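Side-chain contacts in major capsid protein (Paramecium bursaria Chlorella virus 1, PDB 5TIP), which self-assembles as trimers into the large icosahedral capsid of a chlorella virus and carries N-linked glycans: residues Arg125-Tyr128 against Arg129-Thr132; Val185-Gly189 against Ser190-Ala194; Gly282-Ser285 against Gly286-Thr289; Tyr305-Gln308 against Leu309-Leu312. All coordinates share one frame; numbering follows the deposited sequence.

In the fold
The four contacts follow one another along the chain: contacts 1 and 2 belong to the N-terminal part of the capsid protein, contacts 3 and 4 to the C-terminal part. Contact 1, on helix 122-132, lies nearest the middle of the chain, its centre about 13 Å from that of the chain, and meets contact 4 where Arg-125 NH2 packs 3.7 Å from Tyr-305 OH. Contacts 3 and 4 share the long loop between strands 257-266 and 312-319 and touch through Ala-283 CB and Leu-309 CD1, 4.0 Å apart. Contact 3 supplies residues to two glycan pockets. Contact 2 is a separate hairpin, its centre about 20 Å from that of contact 3.

Contact 1. Residues Arg125-Tyr128 against Arg129-Thr132; sequences RYNY and RRMT
Thr-132 packs against Tyr-128 through both branches of its side chain. OG1 donates a hydrogen bond of 2.9 Å to Tyr-128 O, tilted 28° from the carbonyl plane, while the methyl CG2 makes a CH-pi contact, 4.3 Å from the centroid of the Tyr-128 ring and over its face. The Tyr-128 CG, anti to its own N (chi1 175°), carries the ring along the helix to where Thr-132 CG2 meets its face. Backbone bonds of the i to i+4 kind hold the frame: Arg-129 N to Arg-125 O, Arg-130 N to Tyr-126 O (3.0 Å) and Met-131 N to Asn-127 O. These are the bonds of an alpha-helix, helix 122-132, and the paired side chains are three or four residues apart, about one turn. The aliphatic part of Arg-130 covers one face of the Tyr-126 ring, with CG 4.1 Å above the plane and displaced toward the rim. Met-131 CG lies close to the carbonyl oxygen of Asn-127, 3.2 Å from O. Among the polar ends, Arg-130 NH1 comes 3.5 Å from Asn-127 OD1, the amide and guanidinium planes 42° apart. The stronger polar partners of Arg-130 are Thr-346 O and Asn-334 OD1 of a neighbouring subunit, where Asn-127 ND2 also donates to Lys-335 O. Within its own chain, Tyr-128 OH is hydrogen-bonded to Glu-89, and Arg-129 forms a salt bridge with Asp-133 and a hydrogen bond to Gly-300 O.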
ATOM      1  N   ARG A 125      -0.413   0.754   8.960  1.00 21.73           N
ATOM      2  CA  ARG A 125       0.204   0.138  10.124  1.00 17.97           C
ATOM      3  C   ARG A 125       0.878   1.197  10.993  1.00 19.46           C
ATOM      4  O   ARG A 125       0.755   1.166  12.218  1.00 24.62           O
ATOM      5  CB  ARG A 125       1.222  -0.920   9.694  1.00 17.66           C
ATOM      6  CG  ARG A 125       1.803  -1.725  10.845  1.00 19.35           C
ATOM      7  CD  ARG A 125       1.886  -3.203  10.499  1.00 21.95           C
ATOM      8  NE  ARG A 125       3.014  -3.497   9.621  1.00 21.64           N
ATOM      9  CZ  ARG A 125       3.369  -4.721   9.246  1.00 22.58           C
ATOM     10  NH1 ARG A 125       2.682  -5.773   9.671  1.00 21.65           N
ATOM     11  NH2 ARG A 125       4.410  -4.895   8.444  1.00 24.46           N
ATOM     12  N   TYR A 126       1.591   2.134  10.369  1.00 20.17           N
ATOM     13  CA  TYR A 126       2.259   3.181  11.135  1.00 22.23           C
ATOM     14  C   TYR A 126       1.254   4.112  11.800  1.00 20.92           C
ATOM     15  O   TYR A 126       1.474   4.565  12.932  1.00 21.72           O
ATOM     16  CB  TYR A 126       3.206   3.979  10.236  1.00 22.04           C
ATOM     17  CG  TYR A 126       3.878   5.137  10.952  1.00 25.73           C
ATOM     18  CD1 TYR A 126       4.746   4.914  12.001  1.00 29.17           C
ATOM     19  CD2 TYR A 126       3.669   6.450  10.558  1.00 26.57           C
ATOM     20  CE1 TYR A 126       5.367   5.955  12.666  1.00 29.88           C
ATOM     21  CE2 TYR A 126       4.297   7.504  11.215  1.00 28.53           C
ATOM     22  CZ  TYR A 126       5.141   7.245  12.267  1.00 31.06           C
ATOM     23  OH  TYR A 126       5.767   8.278  12.928  1.00 35.29           O
ATOM     24  N   ASN A 127       0.149   4.423  11.107  1.00 21.45           N
ATOM     25  CA  ASN A 127      -0.902   5.222  11.737  1.00 18.56           C
ATOM     26  C   ASN A 127      -1.497   4.512  12.946  1.00 19.96           C
ATOM     27  O   ASN A 127      -1.882   5.163  13.922  1.00 23.61           O
ATOM     28  CB  ASN A 127      -2.003   5.543  10.722  1.00 20.88           C
ATOM     29  CG  ASN A 127      -3.007   6.564  11.244  1.00 22.09           C
ATOM     30  OD1 ASN A 127      -2.636   7.508  11.935  1.00 23.61           O
ATOM     31  ND2 ASN A 127      -4.287   6.370  10.916  1.00 20.26           N
ATOM     32  N   TYR A 128      -1.579   3.181  12.892  1.00 19.31           N
ATOM     33  CA  TYR A 128      -2.068   2.430  14.040  1.00 18.80           C
ATOM     34  C   TYR A 128      -1.125   2.550  15.229  1.00 18.73           C
ATOM     35  O   TYR A 128      -1.583   2.574  16.377  1.00 22.41           O
ATOM     36  CB  TYR A 128      -2.273   0.959  13.663  1.00 19.04           C
ATOM     37  CG  TYR A 128      -2.665   0.069  14.825  1.00 18.22           C
ATOM     38  CD1 TYR A 128      -3.980   0.013  15.267  1.00 19.55           C
ATOM     39  CD2 TYR A 128      -1.724  -0.725  15.469  1.00 18.69           C
ATOM     40  CE1 TYR A 128      -4.345  -0.800  16.325  1.00 19.50           C
ATOM     41  CE2 TYR A 128      -2.081  -1.541  16.527  1.00 20.81           C
ATOM     42  CZ  TYR A 128      -3.393  -1.574  16.950  1.00 19.99           C
ATOM     43  OH  TYR A 128      -3.748  -2.388  18.001  1.00 21.52           O
ATOM     44  N   ARG A 129       0.188   2.635  14.987  1.00 18.19           N
ATOM     45  CA  ARG A 129       1.111   2.819  16.103  1.00 20.87           C
ATOM     46  C   ARG A 129       1.065   4.243  16.641  1.00 23.47           C
ATOM     47  O   ARG A 129       1.293   4.458  17.837  1.00 29.56           O
ATOM     48  CB  ARG A 129       2.540   2.452  15.704  1.00 21.78           C
ATOM     49  CG  ARG A 129       3.471   2.409  16.904  1.00 20.85           C
ATOM     50  CD  ARG A 129       4.822   1.796  16.613  1.00 23.60           C
ATOM     51  NE  ARG A 129       5.602   1.698  17.844  1.00 23.83           N
ATOM     52  CZ  ARG A 129       6.834   1.212  17.921  1.00 23.61           C
ATOM     53  NH1 ARG A 129       7.447   0.769  16.834  1.00 25.61           N
ATOM     54  NH2 ARG A 129       7.456   1.170  19.092  1.00 24.03           N
ATOM     55  N   ARG A 130       0.788   5.228  15.783  1.00 24.98           N
ATOM     56  CA  ARG A 130       0.526   6.573  16.282  1.00 24.00           C
ATOM     57  C   ARG A 130      -0.660   6.576  17.236  1.00 25.55           C
ATOM     58  O   ARG A 130      -0.673   7.321  18.222  1.00 28.43           O
ATOM     59  CB  ARG A 130       0.263   7.537  15.126  1.00 21.25           C
ATOM     60  CG  ARG A 130       1.430   7.788  14.196  1.00 19.36           C
ATOM     61  CD  ARG A 130       0.987   8.707  13.070  1.00 18.08           C
ATOM     62  NE  ARG A 130       0.644  10.039  13.560  1.00 18.19           N
ATOM     63  CZ  ARG A 130      -0.191  10.869  12.943  1.00 21.21           C
ATOM     64  NH1 ARG A 130      -0.786  10.498  11.819  1.00 21.72           N
ATOM     65  NH2 ARG A 130      -0.446  12.065  13.457  1.00 23.88           N
ATOM     66  N   MET A 131      -1.666   5.746  16.955  1.00 21.33           N
ATOM     67  CA  MET A 131      -2.875   5.713  17.763  1.00 20.05           C
ATOM     68  C   MET A 131      -2.705   4.932  19.058  1.00 22.34           C
ATOM     69  O   MET A 131      -3.548   5.058  19.952  1.00 28.34           O
ATOM     70  CB  MET A 131      -4.027   5.107  16.959  1.00 20.67           C
ATOM     71  CG  MET A 131      -4.438   5.918  15.744  1.00 23.89           C
ATOM     72  SD  MET A 131      -5.467   4.965  14.610  1.00 29.60           S
ATOM     73  CE  MET A 131      -6.832   4.522  15.680  1.00 30.97           C
ATOM     74  N   THR A 132      -1.648   4.126  19.185  1.00 18.48           N
ATOM     75  CA  THR A 132      -1.502   3.247  20.337  1.00 18.73           C
ATOM     76  C   THR A 132      -0.139   3.344  21.014  1.00 23.61           C
ATOM     77  O   THR A 132       0.147   2.539  21.906  1.00 23.81           O
ATOM     78  CB  THR A 132      -1.763   1.788  19.938  1.00 22.92           C
ATOM     79  OG1 THR A 132      -0.867   1.412  18.885  1.00 27.29           O
ATOM     80  CG2 THR A 132      -3.198   1.602  19.468  1.00 21.19           C
TER

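Contact 2. Residues Val185-Gly189 against Ser190-Ala194; sequences VNYNG and SSAIA
Tyr-187 lays one ring face over Ala-192, its partner in a non-hydrogen-bonded antiparallel pair. Ala-192 CB makes a CH-pi contact 3.9 Å from the ring centroid and 21° off the normal, and its closest ring atom is CE2 at 3.6 Å. Ala-192 CA sits over the same ring, displaced toward the rim, and Ser-190 O lies at the ring edge. The Tyr-187 CG is beside the backbone N (chi1 -85°), which leans the ring across to the partner strand. Ile-193 packs its CG1 on the backbone of Tyr-187 and Asn-188, 4.0 Å from Tyr-187 C. Backbone hydrogen bonds join the strands. Asn-188 N donates to Ser-191 O at 2.7 Å with an almost straight N-H...O angle of 176°, and Ser-191 N returns a bond of 3.2 Å to Asn-188 O. Farther from the turn, Ile-193 N bonds to Asn-186 O. Together these build a two-stranded beta hairpin closed by a type II' turn from Asn-188 to Ser-191, with Gly-189 at its positive-phi corner. Outside the hairpin, Gln-183 accepts from Gly-189 N, and the Asn-186 amide bonds to Val-182 N and Ser-180 O, tying its base to the preceding loop. The register of this short, largely exposed hairpin is thus probably set mainly by its backbone bonds, while the Tyr-187 ring adds a CH-pi contact with Ala-192 on one face.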
ATOM      1  N   VAL A 185       4.780   2.852  31.315  1.00 30.91           N
ATOM      2  CA  VAL A 185       3.646   3.679  31.726  1.00 31.42           C
ATOM      3  C   VAL A 185       3.489   3.657  33.242  1.00 36.37           C
ATOM      4  O   VAL A 185       3.577   4.709  33.886  1.00 40.94           O
ATOM      5  CB  VAL A 185       2.359   3.228  31.013  1.00 28.54           C
ATOM      6  CG1 VAL A 185       1.138   3.889  31.622  1.00 28.05           C
ATOM      7  CG2 VAL A 185       2.424   3.621  29.543  1.00 25.87           C
ATOM      8  N   ASN A 186       3.256   2.472  33.822  1.00 34.90           N
ATOM      9  CA  ASN A 186       3.203   2.333  35.279  1.00 34.16           C
ATOM     10  C   ASN A 186       4.224   1.336  35.830  1.00 34.05           C
ATOM     11  O   ASN A 186       4.361   1.243  37.056  1.00 35.09           O
ATOM     12  CB  ASN A 186       1.780   1.964  35.772  1.00 34.99           C
ATOM     13  CG  ASN A 186       1.373   0.553  35.444  1.00 34.63           C
ATOM     14  OD1 ASN A 186       1.834  -0.033  34.475  1.00 33.63           O
ATOM     15  ND2 ASN A 186       0.498  -0.014  36.275  1.00 35.67           N
ATOM     16  N   TYR A 187       4.969   0.618  34.977  1.00 32.93           N
ATOM     17  CA  TYR A 187       6.046  -0.262  35.437  1.00 32.93           C
ATOM     18  C   TYR A 187       7.253  -0.077  34.525  1.00 33.65           C
ATOM     19  O   TYR A 187       7.125   0.278  33.346  1.00 36.21           O
ATOM     20  CB  TYR A 187       5.654  -1.747  35.455  1.00 35.72           C
ATOM     21  CG  TYR A 187       4.945  -2.169  36.730  1.00 33.13           C
ATOM     22  CD1 TYR A 187       3.633  -1.832  36.940  1.00 33.82           C
ATOM     23  CD2 TYR A 187       5.586  -2.913  37.718  1.00 29.94           C
ATOM     24  CE1 TYR A 187       2.967  -2.189  38.103  1.00 32.99           C
ATOM     25  CE2 TYR A 187       4.919  -3.283  38.886  1.00 29.81           C
ATOM     26  CZ  TYR A 187       3.621  -2.921  39.066  1.00 32.67           C
ATOM     27  OH  TYR A 187       3.005  -3.305  40.231  1.00 35.06           O
ATOM     28  N   ASN A 188       8.442  -0.323  35.079  1.00 33.95           N
ATOM     29  CA  ASN A 188       9.697  -0.319  34.313  1.00 35.97           C
ATOM     30  C   ASN A 188      10.321  -1.689  34.564  1.00 38.12           C
ATOM     31  O   ASN A 188      11.015  -1.889  35.572  1.00 42.68           O
ATOM     32  CB  ASN A 188      10.644   0.795  34.729  1.00 37.80           C
ATOM     33  CG  ASN A 188      11.933   0.774  33.928  1.00 38.88           C
ATOM     34  OD1 ASN A 188      11.977   0.175  32.855  1.00 39.95           O
ATOM     35  ND2 ASN A 188      12.977   1.418  34.433  1.00 39.68           N
ATOM     36  N   GLY A 189      10.080  -2.620  33.657  1.00 37.06           N
ATOM     37  CA  GLY A 189      10.490  -3.984  33.918  1.00 38.35           C
ATOM     38  C   GLY A 189       9.569  -4.546  34.971  1.00 39.57           C
ATOM     39  O   GLY A 189       8.340  -4.549  34.811  1.00 40.88           O
ATOM     40  N   SER A 190      10.150  -4.999  36.077  1.00 39.80           N
ATOM     41  CA  SER A 190       9.387  -5.523  37.200  1.00 39.46           C
ATOM     42  C   SER A 190       9.146  -4.487  38.285  1.00 39.75           C
ATOM     43  O   SER A 190       8.397  -4.771  39.222  1.00 41.67           O
ATOM     44  CB  SER A 190      10.084  -6.741  37.814  1.00 40.16           C
ATOM     45  OG  SER A 190      11.418  -6.448  38.194  1.00 42.35           O
ATOM     46  N   SER A 191       9.730  -3.292  38.175  1.00 40.35           N
ATOM     47  CA  SER A 191       9.637  -2.271  39.211  1.00 39.04           C
ATOM     48  C   SER A 191       8.553  -1.257  38.863  1.00 36.72           C
ATOM     49  O   SER A 191       8.522  -0.728  37.747  1.00 37.14           O
ATOM     50  CB  SER A 191      10.981  -1.564  39.381  1.00 41.03           C
ATOM     51  OG  SER A 191      12.014  -2.503  39.608  1.00 44.58           O
ATOM     52  N   ALA A 192       7.673  -0.987  39.822  1.00 36.13           N
ATOM     53  CA  ALA A 192       6.604  -0.022  39.605  1.00 36.35           C
ATOM     54  C   ALA A 192       7.154   1.397  39.620  1.00 39.85           C
ATOM     55  O   ALA A 192       8.032   1.732  40.420  1.00 40.93           O
ATOM     56  CB  ALA A 192       5.525  -0.178  40.674  1.00 36.25           C
ATOM     57  N   ILE A 193       6.629   2.234  38.730  1.00 42.72           N
ATOM     58  CA  ILE A 193       7.005   3.644  38.677  1.00 43.62           C
ATOM     59  C   ILE A 193       6.162   4.414  39.684  1.00 45.58           C
ATOM     60  O   ILE A 193       4.930   4.437  39.590  1.00 44.27           O
ATOM     61  CB  ILE A 193       6.839   4.211  37.262  1.00 41.45           C
ATOM     62  CG1 ILE A 193       7.808   3.520  36.300  1.00 39.93           C
ATOM     63  CG2 ILE A 193       7.049   5.718  37.267  1.00 42.73           C
ATOM     64  CD1 ILE A 193       7.645   3.939  34.856  1.00 41.12           C
ATOM     65  N   ALA A 194       6.824   5.039  40.653  1.00 47.10           N
ATOM     66  CA  ALA A 194       6.117   5.763  41.699  1.00 47.00           C
ATOM     67  C   ALA A 194       5.356   6.949  41.120  1.00 46.60           C
ATOM     68  O   ALA A 194       5.844   7.650  40.228  1.00 42.90           O
ATOM     69  CB  ALA A 194       7.099   6.239  42.769  1.00 45.78           C
TER

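Contact 3. Residues Gly282-Ser285 against Gly286-Thr289; sequences GACS and GAGT. With GLA (alpha-D-galactopyranose), chain F; BGC (beta-D-glucopyranose), chain E.
With its SG between the backbone N and the carbonyl carbon (chi1 78°), Cys-284 brings the sulfur over Ala-287, and SG meets CB of that residue at 3.6 Å. Ser-285 swings OG away from its own N (chi1 -178°), placing the hydroxyl 3.3 Å from O4 of the bound galactose. The backbone here makes two overlapping type II beta turns, Cys-284 to Ala-287 and Gly-286 to Thr-289. The first is closed by a weak hydrogen bond of 3.4 Å from Ala-287 N to Cys-284 O. Gly-286 takes positive phi in this turn, and Gly-288 takes the corresponding place in the second. There the closure is firmer: Gly-286 O accepts from both Thr-289 N and Thr-289 OG1, the latter at 2.6 Å, and both donors approach from the same face of the carbonyl plane. The turn also presents Gly-286 N to the sugar. This amide donates to galactose O3 at 2.7 Å, with a weak second bond to O4, and Gly-82 O is a further hydrogen-bonding partner of the same galactose. Toward the second glycan pocket, Gly-288 CA comes within 3.3 Å of O6 of a glucose, and Gly-288 N is anchored by OD1 of the glycosylated Asn-279. The galactose is thus held here at least in part by backbone polar groups: a bent peptide directs one N-H at O3 and, more weakly, at the adjacent O4, while Cys-284 SG and Ala-287 CB make the apolar contact between the first and last residues of the turn.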
ATOM      1  N   GLY A 282      18.850  -2.898  18.240  1.00 28.49           N
ATOM      2  CA  GLY A 282      17.416  -3.073  18.256  1.00 25.79           C
ATOM      3  C   GLY A 282      16.925  -4.354  18.895  1.00 28.33           C
ATOM      4  O   GLY A 282      15.708  -4.525  19.037  1.00 29.87           O
ATOM      5  N   ALA A 283      17.825  -5.257  19.292  1.00 25.88           N
ATOM      6  CA  ALA A 283      17.432  -6.560  19.808  1.00 25.45           C
ATOM      7  C   ALA A 283      17.606  -6.707  21.314  1.00 25.13           C
ATOM      8  O   ALA A 283      17.149  -7.711  21.870  1.00 29.72           O
ATOM      9  CB  ALA A 283      18.220  -7.672  19.101  1.00 26.52           C
ATOM     10  N   CYS A 284      18.243  -5.753  21.984  1.00 24.24           N
ATOM     11  CA  CYS A 284      18.349  -5.786  23.438  1.00 27.09           C
ATOM     12  C   CYS A 284      18.631  -4.377  23.935  1.00 26.33           C
ATOM     13  O   CYS A 284      18.942  -3.471  23.158  1.00 31.01           O
ATOM     14  CB  CYS A 284      19.440  -6.754  23.910  1.00 30.85           C
ATOM     15  SG  CYS A 284      21.125  -6.117  23.768  1.00 34.62           S
ATOM     16  N   SER A 285      18.528  -4.206  25.250  1.00 27.38           N
ATOM     17  CA  SER A 285      18.737  -2.898  25.855  1.00 26.47           C
ATOM     18  C   SER A 285      20.200  -2.490  25.739  1.00 28.92           C
ATOM     19  O   SER A 285      21.095  -3.229  26.158  1.00 31.78           O
ATOM     20  CB  SER A 285      18.305  -2.919  27.321  1.00 29.20           C
ATOM     21  OG  SER A 285      18.464  -1.645  27.920  1.00 32.38           O
ATOM     22  N   GLY A 286      20.440  -1.312  25.169  1.00 29.75           N
ATOM     23  CA  GLY A 286      21.793  -0.807  25.028  1.00 30.04           C
ATOM     24  C   GLY A 286      22.667  -1.603  24.086  1.00 31.48           C
ATOM     25  O   GLY A 286      23.888  -1.637  24.269  1.00 31.34           O
ATOM     26  N   ALA A 287      22.077  -2.234  23.072  1.00 31.36           N
ATOM     27  CA  ALA A 287      22.841  -3.088  22.172  1.00 33.63           C
ATOM     28  C   ALA A 287      23.924  -2.297  21.449  1.00 34.55           C
ATOM     29  O   ALA A 287      23.726  -1.140  21.068  1.00 36.61           O
ATOM     30  CB  ALA A 287      21.910  -3.747  21.155  1.00 31.79           C
ATOM     31  N   GLY A 288      25.078  -2.936  21.258  1.00 35.34           N
ATOM     32  CA  GLY A 288      26.205  -2.309  20.607  1.00 32.66           C
ATOM     33  C   GLY A 288      27.076  -1.452  21.499  1.00 32.59           C
ATOM     34  O   GLY A 288      28.118  -0.971  21.037  1.00 32.00           O
ATOM     35  N   THR A 289      26.696  -1.246  22.757  1.00 33.53           N
ATOM     36  CA  THR A 289      27.442  -0.408  23.688  1.00 33.82           C
ATOM     37  C   THR A 289      27.896  -1.234  24.888  1.00 34.90           C
ATOM     38  O   THR A 289      27.628  -2.434  24.986  1.00 34.21           O
ATOM     39  CB  THR A 289      26.601   0.783  24.154  1.00 36.18           C
ATOM     40  OG1 THR A 289      25.483   0.312  24.916  1.00 37.80           O
ATOM     41  CG2 THR A 289      26.097   1.581  22.962  1.00 37.32           C
TER
HETATM   42  C1  GLA F   8      18.217   3.808  24.209  1.00 31.22           C
HETATM   43  C2  GLA F   8      19.110   2.613  23.900  1.00 31.25           C
HETATM   44  C3  GLA F   8      18.274   1.413  23.479  1.00 31.60           C
HETATM   45  C4  GLA F   8      17.183   1.142  24.505  1.00 32.44           C
HETATM   46  C5  GLA F   8      16.388   2.411  24.793  1.00 34.49           C
HETATM   47  C6  GLA F   8      15.354   2.158  25.882  1.00 37.58           C
HETATM   48  O2  GLA F   8      20.022   2.950  22.849  1.00 35.26           O
HETATM   49  O3  GLA F   8      19.115   0.262  23.358  1.00 34.37           O
HETATM   50  O4  GLA F   8      17.771   0.661  25.718  1.00 33.77           O
HETATM   51  O5  GLA F   8      17.266   3.454  25.211  1.00 35.04           O
HETATM   52  O6  GLA F   8      14.625   0.964  25.581  1.00 38.12           O
HETATM   53  C2  BGC E   1      28.645  -6.550  24.180  1.00 30.69           C
HETATM   54  C3  BGC E   1      29.824  -5.596  24.274  1.00 34.29           C
HETATM   55  C4  BGC E   1      30.341  -5.308  22.873  1.00 33.82           C
HETATM   56  C5  BGC E   1      29.218  -4.843  21.953  1.00 29.50           C
HETATM   57  C6  BGC E   1      29.744  -4.660  20.535  1.00 26.94           C
HETATM   58  C1  BGC E   1      27.577  -6.032  23.223  1.00 25.85           C
HETATM   59  O2  BGC E   1      28.079  -6.732  25.478  1.00 33.50           O
HETATM   60  O3  BGC E   1      30.875  -6.227  25.007  1.00 37.89           O
HETATM   61  O4  BGC E   1      31.368  -4.311  22.927  1.00 33.60           O
HETATM   62  O5  BGC E   1      28.146  -5.788  21.937  1.00 26.57           O
HETATM   63  O6  BGC E   1      28.674  -4.267  19.669  1.00 28.87           O

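Contact 4. Residues Tyr305-Gln308 against Leu309-Leu312; sequences YNEQ and LAVL
Asn-306 and Leu-309 meet at the start of a short 3-10 turn that an Asx turn introduces. Asn-306 OD1 accepts from Gln-308 N at 3.0 Å, reached from above the plane of the amide carbonyl, and Asn-306 O accepts from Leu-309 N at 3.2 Å. The next bond, Ala-310 N to Glu-307 O, is shorter, at 2.9 Å. This is the close-packed part: Leu-309 CB lies 3.8 Å from Asn-306 O, its side chain also packs on Thr-275, and Ala-310 rests on Tyr-351 of strand 350-354. Gln-308 directs its NE2 to Thr-399 O.

The other side is looser and bridged by solvent. Glu-307 bends at chi2 (61°), which folds its carboxylate back over Ala-310, where CB touches OE2 at 3.8 Å. A salt bridge to Lys-383 holds the same oxygen and would be expected to stabilise its negative charge. Glu-307 OE2 and Leu-312 O, the latter on the first residue of strand 312-319, are both acceptors, and a water between them donates to each, with a notably short distance to Leu-312 O and 2.8 Å to Glu-307 OE2.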
ATOM      1  N   TYR A 305      12.649  -8.228  12.056  1.00 24.12           N
ATOM      2  CA  TYR A 305      12.480  -9.031  10.854  1.00 23.06           C
ATOM      3  C   TYR A 305      13.562 -10.088  10.712  1.00 23.86           C
ATOM      4  O   TYR A 305      13.568 -10.827   9.722  1.00 25.05           O
ATOM      5  CB  TYR A 305      12.455  -8.135   9.610  1.00 24.95           C
ATOM      6  CG  TYR A 305      11.257  -7.216   9.554  1.00 23.35           C
ATOM      7  CD1 TYR A 305       9.986  -7.719   9.317  1.00 23.39           C
ATOM      8  CD2 TYR A 305      11.396  -5.847   9.732  1.00 24.88           C
ATOM      9  CE1 TYR A 305       8.884  -6.889   9.266  1.00 23.08           C
ATOM     10  CE2 TYR A 305      10.299  -5.007   9.680  1.00 25.04           C
ATOM     11  CZ  TYR A 305       9.045  -5.534   9.447  1.00 22.87           C
ATOM     12  OH  TYR A 305       7.945  -4.708   9.392  1.00 22.96           O
ATOM     13  N   ASN A 306      14.471 -10.182  11.678  1.00 26.14           N
ATOM     14  CA  ASN A 306      15.600 -11.101  11.599  1.00 28.67           C
ATOM     15  C   ASN A 306      15.115 -12.508  11.921  1.00 31.91           C
ATOM     16  O   ASN A 306      14.753 -12.801  13.064  1.00 34.87           O
ATOM     17  CB  ASN A 306      16.701 -10.665  12.560  1.00 28.64           C
ATOM     18  CG  ASN A 306      18.033 -11.299  12.238  1.00 32.57           C
ATOM     19  OD1 ASN A 306      18.093 -12.347  11.596  1.00 35.38           O
ATOM     20  ND2 ASN A 306      19.112 -10.666  12.680  1.00 35.13           N
ATOM     21  N   GLU A 307      15.099 -13.376  10.906  1.00 28.40           N
ATOM     22  CA  GLU A 307      14.690 -14.760  11.119  1.00 28.99           C
ATOM     23  C   GLU A 307      15.654 -15.495  12.042  1.00 25.13           C
ATOM     24  O   GLU A 307      15.256 -16.445  12.727  1.00 26.66           O
ATOM     25  CB  GLU A 307      14.570 -15.475   9.770  1.00 31.86           C
ATOM     26  CG  GLU A 307      14.378 -16.982   9.857  1.00 35.55           C
ATOM     27  CD  GLU A 307      13.108 -17.376  10.591  1.00 38.60           C
ATOM     28  OE1 GLU A 307      12.142 -16.579  10.600  1.00 38.22           O
ATOM     29  OE2 GLU A 307      13.079 -18.486  11.166  1.00 38.13           O
ATOM     30  N   GLN A 308      16.917 -15.062  12.089  1.00 22.53           N
ATOM     31  CA  GLN A 308      17.903 -15.715  12.941  1.00 25.01           C
ATOM     32  C   GLN A 308      17.503 -15.686  14.411  1.00 26.47           C
ATOM     33  O   GLN A 308      17.947 -16.544  15.182  1.00 27.81           O
ATOM     34  CB  GLN A 308      19.272 -15.055  12.756  1.00 26.97           C
ATOM     35  CG  GLN A 308      20.426 -15.822  13.375  1.00 30.91           C
ATOM     36  CD  GLN A 308      20.801 -17.044  12.561  1.00 31.89           C
ATOM     37  OE1 GLN A 308      21.357 -16.929  11.468  1.00 34.70           O
ATOM     38  NE2 GLN A 308      20.480 -18.224  13.080  1.00 28.75           N
ATOM     39  N   LEU A 309      16.677 -14.724  14.815  1.00 28.89           N
ATOM     40  CA  LEU A 309      16.231 -14.602  16.196  1.00 28.00           C
ATOM     41  C   LEU A 309      14.903 -15.302  16.466  1.00 25.71           C
ATOM     42  O   LEU A 309      14.439 -15.292  17.611  1.00 27.24           O
ATOM     43  CB  LEU A 309      16.128 -13.125  16.592  1.00 28.15           C
ATOM     44  CG  LEU A 309      17.411 -12.299  16.458  1.00 26.92           C
ATOM     45  CD1 LEU A 309      17.167 -10.857  16.869  1.00 28.52           C
ATOM     46  CD2 LEU A 309      18.527 -12.909  17.291  1.00 27.13           C
ATOM     47  N   ALA A 310      14.278 -15.896  15.452  1.00 26.58           N
ATOM     48  CA  ALA A 310      13.082 -16.698  15.665  1.00 24.57           C
ATOM     49  C   ALA A 310      13.467 -18.101  16.124  1.00 27.72           C
ATOM     50  O   ALA A 310      14.595 -18.560  15.921  1.00 33.75           O
ATOM     51  CB  ALA A 310      12.241 -16.759  14.390  1.00 25.03           C
ATOM     52  N   VAL A 311      12.513 -18.792  16.749  1.00 27.27           N
ATOM     53  CA  VAL A 311      12.849 -20.025  17.455  1.00 27.52           C
ATOM     54  C   VAL A 311      12.409 -21.260  16.674  1.00 28.19           C
ATOM     55  O   VAL A 311      13.010 -22.333  16.801  1.00 27.78           O
ATOM     56  CB  VAL A 311      12.244 -20.014  18.872  1.00 27.49           C
ATOM     57  CG1 VAL A 311      10.725 -20.100  18.825  1.00 30.05           C
ATOM     58  CG2 VAL A 311      12.844 -21.121  19.730  1.00 28.34           C
ATOM     59  N   LEU A 312      11.364 -21.125  15.860  1.00 28.71           N
ATOM     60  CA  LEU A 312      10.791 -22.275  15.170  1.00 27.15           C
ATOM     61  C   LEU A 312      11.661 -22.666  13.980  1.00 28.50           C
ATOM     62  O   LEU A 312      11.950 -21.836  13.113  1.00 30.10           O
ATOM     63  CB  LEU A 312       9.365 -21.971  14.714  1.00 22.97           C
ATOM     64  CG  LEU A 312       8.622 -23.145  14.069  1.00 23.48           C
ATOM     65  CD1 LEU A 312       8.517 -24.327  15.027  1.00 22.32           C
ATOM     66  CD2 LEU A 312       7.243 -22.726  13.578  1.00 22.03           C
TER
HETATM   67  O   HOH W   1      11.050 -19.534  12.820  1.00 28.05           O